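Local structure of type I site-specific restriction-modification system, R (Restriction) subunit (Vibrio vulnificus, 3H1T) at residues W220-S224 with A225-R229; A190-S193 with V194-K198; E297-Q300 with D301-D304. The protein is a putative HsdR subunit of a type I restriction enzyme, here a fragment with two helicase-type domains, and probably uses ATP to act on DNA. All coordinates share one frame; numbering follows the deposited sequence.

Contact 1: residues W220-S224 with A225-R229; sequences WKLWS and ARWNR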
loop_
_atom_site.group_PDB
_atom_site.type_symbol
_atom_site.label_atom_id
_atom_site.label_comp_id
_atom_site.label_asym_id
_atom_site.label_seq_id
_atom_site.Cartn_x
_atom_site.Cartn_y
_atom_site.Cartn_z
ATOM N N TRP A 220 -4.909 -18.274 2.399
ATOM C CA TRP A 220 -6.011 -18.885 3.118
ATOM C C TRP A 220 -7.114 -19.334 2.153
ATOM O O TRP A 220 -7.555 -20.485 2.203
ATOM C CB TRP A 220 -6.557 -17.914 4.170
ATOM C CG TRP A 220 -7.624 -18.500 5.027
ATOM C CD1 TRP A 220 -8.966 -18.304 4.908
ATOM C CD2 TRP A 220 -7.443 -19.365 6.155
ATOM N NE1 TRP A 220 -9.635 -18.986 5.890
ATOM C CE2 TRP A 220 -8.725 -19.647 6.672
ATOM C CE3 TRP A 220 -6.323 -19.931 6.778
ATOM C CZ2 TRP A 220 -8.924 -20.466 7.791
ATOM C CZ3 TRP A 220 -6.518 -20.748 7.894
ATOM C CH2 TRP A 220 -7.813 -21.006 8.386
ATOM N N LYS A 221 -7.540 -18.445 1.259
ATOM C CA LYS A 221 -8.586 -18.786 0.302
ATOM C C LYS A 221 -8.262 -20.073 -0.460
ATOM O O LYS A 221 -9.054 -21.017 -0.452
ATOM C CB LYS A 221 -8.824 -17.631 -0.692
ATOM C CG LYS A 221 -9.764 -16.537 -0.179
ATOM C CD LYS A 221 -9.971 -15.408 -1.189
ATOM C CE LYS A 221 -10.741 -15.854 -2.433
ATOM N NZ LYS A 221 -12.178 -16.132 -2.178
ATOM N N LEU A 222 -7.100 -20.116 -1.106
ATOM C CA LEU A 222 -6.700 -21.293 -1.870
ATOM C C LEU A 222 -6.405 -22.522 -1.006
ATOM O O LEU A 222 -6.717 -23.643 -1.405
ATOM C CB LEU A 222 -5.479 -20.965 -2.723
ATOM C CG LEU A 222 -5.692 -19.965 -3.859
ATOM C CD1 LEU A 222 -4.378 -19.285 -4.185
ATOM C CD2 LEU A 222 -6.258 -20.680 -5.063
ATOM N N TRP A 223 -5.820 -22.320 0.172
ATOM C CA TRP A 223 -5.490 -23.441 1.053
ATOM C C TRP A 223 -6.737 -24.159 1.565
ATOM O O TRP A 223 -6.981 -25.329 1.259
ATOM C CB TRP A 223 -4.670 -22.952 2.251
ATOM C CG TRP A 223 -4.229 -24.057 3.168
ATOM C CD1 TRP A 223 -3.352 -25.073 2.879
ATOM C CD2 TRP A 223 -4.617 -24.241 4.534
ATOM N NE1 TRP A 223 -3.172 -25.871 3.983
ATOM C CE2 TRP A 223 -3.938 -25.383 5.012
ATOM C CE3 TRP A 223 -5.475 -23.552 5.402
ATOM C CZ2 TRP A 223 -4.090 -25.848 6.324
ATOM C CZ3 TRP A 223 -5.624 -24.016 6.710
ATOM C CH2 TRP A 223 -4.934 -25.152 7.154
ATOM N N SER A 224 -7.526 -23.447 2.354
ATOM C CA SER A 224 -8.734 -24.010 2.917
ATOM C C SER A 224 -9.651 -24.628 1.867
ATOM O O SER A 224 -10.437 -25.515 2.184
ATOM C CB SER A 224 -9.481 -22.929 3.705
ATOM O OG SER A 224 -9.555 -21.725 2.964
ATOM N N ALA A 225 -9.546 -24.168 0.623
ATOM C CA ALA A 225 -10.390 -24.660 -0.464
ATOM C C ALA A 225 -9.841 -25.930 -1.114
ATOM O O ALA A 225 -10.479 -26.516 -1.999
ATOM C CB ALA A 225 -10.545 -23.576 -1.518
ATOM N N ARG A 226 -8.659 -26.344 -0.673
ATOM C CA ARG A 226 -8.001 -27.532 -1.201
ATOM C C ARG A 226 -7.632 -27.345 -2.675
ATOM O O ARG A 226 -7.675 -28.298 -3.458
ATOM C CB ARG A 226 -8.897 -28.776 -1.068
ATOM C CG ARG A 226 -9.455 -29.037 0.326
ATOM C CD ARG A 226 -8.378 -28.935 1.400
ATOM N NE ARG A 226 -8.654 -29.816 2.535
ATOM C CZ ARG A 226 -8.649 -31.146 2.451
ATOM N NH1 ARG A 226 -8.384 -31.734 1.288
ATOM N NH2 ARG A 226 -8.910 -31.887 3.523
ATOM N N TRP A 227 -7.280 -26.118 -3.059
ATOM C CA TRP A 227 -6.871 -25.827 -4.432
ATOM C C TRP A 227 -5.422 -26.255 -4.634
ATOM O O TRP A 227 -4.626 -26.258 -3.690
ATOM C CB TRP A 227 -6.965 -24.319 -4.747
ATOM C CG TRP A 227 -6.116 -23.920 -5.955
ATOM C CD1 TRP A 227 -6.475 -23.997 -7.274
ATOM C CD2 TRP A 227 -4.716 -23.588 -5.944
ATOM N NE1 TRP A 227 -5.386 -23.749 -8.082
ATOM C CE2 TRP A 227 -4.294 -23.499 -7.292
ATOM C CE3 TRP A 227 -3.775 -23.365 -4.924
ATOM C CZ2 TRP A 227 -2.976 -23.209 -7.646
ATOM C CZ3 TRP A 227 -2.464 -23.075 -5.277
ATOM C CH2 TRP A 227 -2.079 -23.001 -6.632
ATOM N N ASN A 228 -5.068 -26.603 -5.865
ATOM C CA ASN A 228 -3.695 -26.961 -6.163
ATOM C C ASN A 228 -3.476 -27.176 -7.650
ATOM O O ASN A 228 -4.432 -27.270 -8.423
ATOM C CB ASN A 228 -3.236 -28.191 -5.351
ATOM C CG ASN A 228 -3.932 -29.485 -5.754
ATOM O OD1 ASN A 228 -3.285 -30.532 -5.844
ATOM N ND2 ASN A 228 -5.255 -29.431 -5.970
ATOM N N ARG A 229 -2.209 -27.212 -8.046
ATOM C CA ARG A 229 -1.806 -27.396 -9.438
ATOM C C ARG A 229 -2.341 -28.642 -10.155
ATOM O O ARG A 229 -2.733 -28.578 -11.334
ATOM C CB ARG A 229 -0.285 -27.437 -9.530
ATOM C CG ARG A 229 0.434 -26.139 -9.240
ATOM C CD ARG A 229 1.584 -26.030 -10.224
ATOM N NE ARG A 229 2.304 -27.297 -10.312
ATOM C CZ ARG A 229 3.454 -27.546 -9.695
ATOM N NH1 ARG A 229 4.023 -26.607 -8.948
ATOM N NH2 ARG A 229 4.027 -28.740 -9.814
#
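The shortest sound hydrogen bond here runs from Arg226 N to Trp223 O, at 2.8 Å, with the donor lying above the carbonyl plane, 49° out of it. Just beyond, Trp227 N reaches back to Leu222 O over 3.0 Å and meets that carbonyl almost head-on. A weaker bond from Ala225 N to Lys221 O, 3.4 Å long, is the last to follow helical spacing. The first two bonds, both running back into the last turn, and the positive phi of Arg226 make a Schellman motif that ends helix 211-224, the helix that follows the P-loop in this helicase-type domain. The turn brings Leu222 and Trp227 side by side, pointing the same way. Leu222 CD2 sits 3.2 Å above one face of the indole, displaced toward the rim, and lies 3.4 Å from Trp227 CG. Trp227 has CG anti to its backbone nitrogen (chi1 160°), which swings the ring back beside the leucine, and on the opposite face Arg229 N lies 4.1 Å above the plane, displaced toward the rim. Thr166, Leu305 and the end of helix 181-195 also pack around this indole. Earlier in the same turn Trp220 O receives Ser224 N; Ser224 OG also approaches it, at a modelled 2.5 Å that is too short to be exact. Lys221 NZ is bound to the carbonyls of Leu167 and Ser169.

Contact 2: residues A190-S193 with V194-K198; sequences AVQS and VLQGK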
loop_
_atom_site.group_PDB
_atom_site.type_symbol
_atom_site.label_atom_id
_atom_site.label_comp_id
_atom_site.label_asym_id
_atom_site.label_seq_id
_atom_site.Cartn_x
_atom_site.Cartn_y
_atom_site.Cartn_z
ATOM N N ALA A 190 -6.035 -11.980 -7.733
ATOM C CA ALA A 190 -4.921 -12.904 -7.631
ATOM C C ALA A 190 -5.480 -14.315 -7.721
ATOM O O ALA A 190 -5.034 -15.122 -8.538
ATOM C CB ALA A 190 -4.203 -12.705 -6.309
ATOM N N VAL A 191 -6.473 -14.595 -6.882
ATOM C CA VAL A 191 -7.130 -15.898 -6.843
ATOM C C VAL A 191 -7.741 -16.214 -8.195
ATOM O O VAL A 191 -7.704 -17.351 -8.660
ATOM C CB VAL A 191 -8.237 -15.899 -5.789
ATOM C CG1 VAL A 191 -9.008 -17.214 -5.831
ATOM C CG2 VAL A 191 -7.631 -15.656 -4.416
ATOM N N GLN A 192 -8.303 -15.182 -8.815
ATOM C CA GLN A 192 -8.932 -15.287 -10.133
ATOM C C GLN A 192 -7.856 -15.634 -11.161
ATOM O O GLN A 192 -8.025 -16.537 -11.978
ATOM C CB GLN A 192 -9.573 -13.940 -10.471
ATOM C CG GLN A 192 -10.567 -13.905 -11.616
ATOM C CD GLN A 192 -11.148 -12.502 -11.825
ATOM O OE1 GLN A 192 -11.936 -12.008 -11.011
ATOM N NE2 GLN A 192 -10.741 -11.849 -12.915
ATOM N N SER A 193 -6.752 -14.897 -11.116
ATOM C CA SER A 193 -5.627 -15.117 -12.022
ATOM C C SER A 193 -5.166 -16.575 -11.988
ATOM O O SER A 193 -4.985 -17.210 -13.030
ATOM C CB SER A 193 -4.443 -14.225 -11.635
ATOM O OG SER A 193 -4.704 -12.863 -11.924
ATOM N N VAL A 194 -4.962 -17.088 -10.781
ATOM C CA VAL A 194 -4.520 -18.457 -10.581
ATOM C C VAL A 194 -5.528 -19.439 -11.153
ATOM O O VAL A 194 -5.163 -20.400 -11.823
ATOM C CB VAL A 194 -4.312 -18.738 -9.074
ATOM C CG1 VAL A 194 -3.983 -20.187 -8.850
ATOM C CG2 VAL A 194 -3.190 -17.865 -8.554
ATOM N N LEU A 195 -6.806 -19.182 -10.917
ATOM C CA LEU A 195 -7.834 -20.073 -11.427
ATOM C C LEU A 195 -7.886 -20.080 -12.950
ATOM O O LEU A 195 -8.352 -21.057 -13.537
ATOM C CB LEU A 195 -9.211 -19.700 -10.862
ATOM C CG LEU A 195 -9.307 -19.731 -9.324
ATOM C CD1 LEU A 195 -10.742 -19.430 -8.869
ATOM C CD2 LEU A 195 -8.864 -21.096 -8.816
ATOM N N GLN A 196 -7.399 -19.013 -13.587
ATOM C CA GLN A 196 -7.405 -18.907 -15.055
ATOM C C GLN A 196 -6.130 -19.502 -15.666
ATOM O O GLN A 196 -5.967 -19.547 -16.889
ATOM C CB GLN A 196 -7.503 -17.443 -15.488
ATOM C CG GLN A 196 -8.648 -16.665 -14.893
ATOM C CD GLN A 196 -8.569 -15.196 -15.253
ATOM O OE1 GLN A 196 -7.567 -14.532 -14.988
ATOM N NE2 GLN A 196 -9.628 -14.678 -15.853
ATOM N N GLY A 197 -5.220 -19.927 -14.800
ATOM C CA GLY A 197 -3.983 -20.512 -15.266
ATOM C C GLY A 197 -2.855 -19.544 -15.576
ATOM O O GLY A 197 -1.981 -19.853 -16.384
ATOM N N LYS A 198 -2.871 -18.368 -14.959
ATOM C CA LYS A 198 -1.800 -17.391 -15.144
ATOM C C LYS A 198 -0.728 -17.744 -14.132
ATOM O O LYS A 198 -0.865 -17.455 -12.940
ATOM C CB LYS A 198 -2.320 -15.969 -14.892
ATOM C CG LYS A 198 -2.863 -15.293 -16.127
ATOM C CD LYS A 198 -3.922 -14.237 -15.820
ATOM C CE LYS A 198 -5.199 -14.560 -16.583
ATOM N NZ LYS A 198 -4.856 -15.377 -17.788
HETATM O O HOH W 1 -6.802 -11.762 -13.481
#
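Ser193 O receives two backbone donors from the turn that follows it. Lys198 N supplies the straighter bond, 3.1 Å to Ser193 O with an N-H...O angle of 165°, while Gln196 N makes a weak one. The same Gln196 N is shared with Gln192 O, again weakly, so its hydrogen is divided between two carbonyls. Earlier in the helix the bonding is regular: Val194 N donates to Ala190 O and Leu195 N to Val191 O, both at 3.0 Å. The bond from Gly197 N to Val194 O joins the one from Lys198 N to Ser193 O in a Schellman motif that ends helix 181-195. Gly197 takes the positive phi of this cap.

Two polar side chains, Ser193 and Gln196, are also bonded. Ser193 OG stands anti to its own carbonyl carbon (chi1 -71°), where it bonds to Arg189 O one turn earlier and accepts a hydrogen from a water 2.8 Å away. That water appears to bridge to Gln196 OE1, 3.2 Å away, though the position of that oxygen is uncertain. The amide of Gln196 is held from its other end, where NE2 bonds to Glu157 O. Its extended chain lies along the helix end, with CG 3.0 Å from Gln192 O. On the apolar side Val191 CG1 lies alongside Leu195 CD1.

Val191 packs on Lys221 and Ala190 on Ile218, both of helix 211-224; Leu195 touches Asp163, and Val194 reaches Phe333 and Ile335 of strand 333-338 in the parallel sheet.

Contact 3: residues E297-Q300 with D301-D304; sequences EFPQ and DFFD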
loop_
_atom_site.group_PDB
_atom_site.type_symbol
_atom_site.label_atom_id
_atom_site.label_comp_id
_atom_site.label_asym_id
_atom_site.label_seq_id
_atom_site.Cartn_x
_atom_site.Cartn_y
_atom_site.Cartn_z
ATOM N N GLU A 297 16.783 -29.105 -2.285
ATOM C CA GLU A 297 16.471 -30.306 -1.511
ATOM C C GLU A 297 14.975 -30.597 -1.720
ATOM O O GLU A 297 14.491 -31.707 -1.464
ATOM C CB GLU A 297 16.782 -30.078 -0.022
ATOM C CG GLU A 297 16.196 -31.146 0.937
ATOM C CD GLU A 297 16.807 -32.542 0.777
ATOM O OE1 GLU A 297 18.037 -32.708 0.987
ATOM O OE2 GLU A 297 16.039 -33.479 0.446
ATOM N N PHE A 298 14.244 -29.576 -2.171
ATOM C CA PHE A 298 12.826 -29.733 -2.460
ATOM C C PHE A 298 12.770 -29.918 -3.958
ATOM O O PHE A 298 13.562 -29.328 -4.698
ATOM C CB PHE A 298 12.000 -28.484 -2.144
ATOM C CG PHE A 298 12.112 -27.995 -0.734
ATOM C CD1 PHE A 298 13.133 -27.121 -0.378
ATOM C CD2 PHE A 298 11.141 -28.315 0.214
ATOM C CE1 PHE A 298 13.185 -26.555 0.903
ATOM C CE2 PHE A 298 11.180 -27.756 1.504
ATOM C CZ PHE A 298 12.207 -26.873 1.846
ATOM N N PRO A 299 11.830 -30.737 -4.440
ATOM C CA PRO A 299 11.767 -30.906 -5.895
ATOM C C PRO A 299 11.165 -29.672 -6.605
ATOM O O PRO A 299 10.546 -28.809 -5.965
ATOM C CB PRO A 299 10.922 -32.166 -6.047
ATOM C CG PRO A 299 9.994 -32.085 -4.854
ATOM C CD PRO A 299 10.960 -31.705 -3.753
ATOM N N GLN A 300 11.335 -29.590 -7.922
ATOM C CA GLN A 300 10.813 -28.456 -8.686
ATOM C C GLN A 300 9.321 -28.263 -8.435
ATOM O O GLN A 300 8.868 -27.177 -8.062
ATOM C CB GLN A 300 11.041 -28.670 -10.188
ATOM C CG GLN A 300 12.421 -29.213 -10.532
ATOM C CD GLN A 300 13.321 -28.180 -11.192
ATOM O OE1 GLN A 300 14.518 -28.095 -10.890
ATOM N NE2 GLN A 300 12.755 -27.402 -12.113
ATOM N N ASP A 301 8.566 -29.336 -8.628
ATOM C CA ASP A 301 7.122 -29.317 -8.463
ATOM C C ASP A 301 6.643 -29.515 -7.035
ATOM O O ASP A 301 5.555 -30.057 -6.811
ATOM C CB ASP A 301 6.503 -30.384 -9.362
ATOM C CG ASP A 301 7.059 -31.772 -9.083
ATOM O OD1 ASP A 301 8.304 -31.918 -9.016
ATOM O OD2 ASP A 301 6.253 -32.718 -8.945
ATOM N N PHE A 302 7.437 -29.077 -6.064
ATOM C CA PHE A 302 7.026 -29.219 -4.672
ATOM C C PHE A 302 5.826 -28.300 -4.446
ATOM O O PHE A 302 4.694 -28.771 -4.278
ATOM C CB PHE A 302 8.169 -28.831 -3.728
ATOM C CG PHE A 302 7.906 -29.157 -2.278
ATOM C CD1 PHE A 302 7.718 -30.476 -1.873
ATOM C CD2 PHE A 302 7.855 -28.147 -1.313
ATOM C CE1 PHE A 302 7.488 -30.785 -0.528
ATOM C CE2 PHE A 302 7.623 -28.440 0.036
ATOM C CZ PHE A 302 7.440 -29.758 0.431
ATOM N N PHE A 303 6.078 -26.988 -4.479
ATOM C CA PHE A 303 5.054 -25.956 -4.257
ATOM C C PHE A 303 4.015 -25.764 -5.364
ATOM O O PHE A 303 4.294 -25.952 -6.551
ATOM C CB PHE A 303 5.721 -24.601 -4.019
ATOM C CG PHE A 303 6.788 -24.617 -2.971
ATOM C CD1 PHE A 303 8.100 -24.897 -3.316
ATOM C CD2 PHE A 303 6.492 -24.316 -1.645
ATOM C CE1 PHE A 303 9.114 -24.877 -2.359
ATOM C CE2 PHE A 303 7.500 -24.291 -0.678
ATOM C CZ PHE A 303 8.816 -24.572 -1.042
ATOM N N ASP A 304 2.811 -25.368 -4.965
ATOM C CA ASP A 304 1.746 -25.103 -5.927
ATOM C C ASP A 304 1.741 -23.592 -6.165
ATOM O O ASP A 304 1.325 -23.095 -7.224
ATOM C CB ASP A 304 0.382 -25.526 -5.369
ATOM C CG ASP A 304 0.325 -27.002 -5.003
ATOM O OD1 ASP A 304 0.892 -27.387 -3.958
ATOM O OD2 ASP A 304 -0.296 -27.777 -5.763
HETATM O O HOH W 2 7.510 -25.582 -6.683
#
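Phe298 CD2 sits 3.5 Å above one face of the Phe302 ring, displaced toward its rim, while Phe303 CD1 lies at the edge of that ring, in its plane. The Phe303 ring in turn carries Phe302 CD2 over its centre, and a water lies at its edge. Phe298, Phe302 and Phe303 thus form an aromatic cluster beside a type I beta turn from Pro299 to Phe302, in the loop that leads into strand 305-308 of the parallel sheet. The rings of Phe298 and Phe302 meet obliquely, with centroids 5.1 Å apart and planes at 48°, and their nearest atoms are CD2 of Phe298 and CE2 of Phe302. Phe302 has CG anti to its backbone nitrogen (chi1 -171°), a setting that points the ring away from the corner of the turn; Phe298 and Pro299 approach it from the same side. Pro299 makes its approach through CG, 3.9 Å from Phe302 CB, and through CD, which meets the Phe302 ring obliquely.

The turn is closed by a bond from Phe302 N to Pro299 O, 3.1 Å long; the donor stands well above the carbonyl plane, 64° out of it. Outside the turn, Arg237 makes a cation-pi contact with the Phe302 ring and also bonds to Phe302 O through NH2. Phe303 meets Phe329 edge-to-face, and Phe298 O is bound by the hydroxyl of Tyr328. In this way the aromatic side of the loop is buried against its neighbours, whereas Gln300 and Asp301 at the corner are exposed. The water at the Phe303 edge donates to Phe303 O at 3.2 Å; it also lies by Gln300 O, at a modelled 2.5 Å too short to be trusted in detail.

In the fold
From the N terminus, contact 2 comes first and closes the C-terminal turn of helix 181-195, ahead of strand 200-205. Contact 1 does the same at the end of helix 211-224, before strand 238-242, and contact 3 closes the turn just before strand 305-308. The three follow in series, none nesting in or crossing another, and lie within one helicase-type domain. Trp227 of contact 1 packs on Val194 and Leu195 of contact 2, joining the ends of the two helices. In the other direction Arg229 N probably bonds to Asp304 OD2 of contact 3, at 3.0 Å. Contacts 2 and 3 do not touch; contact 1 connects them.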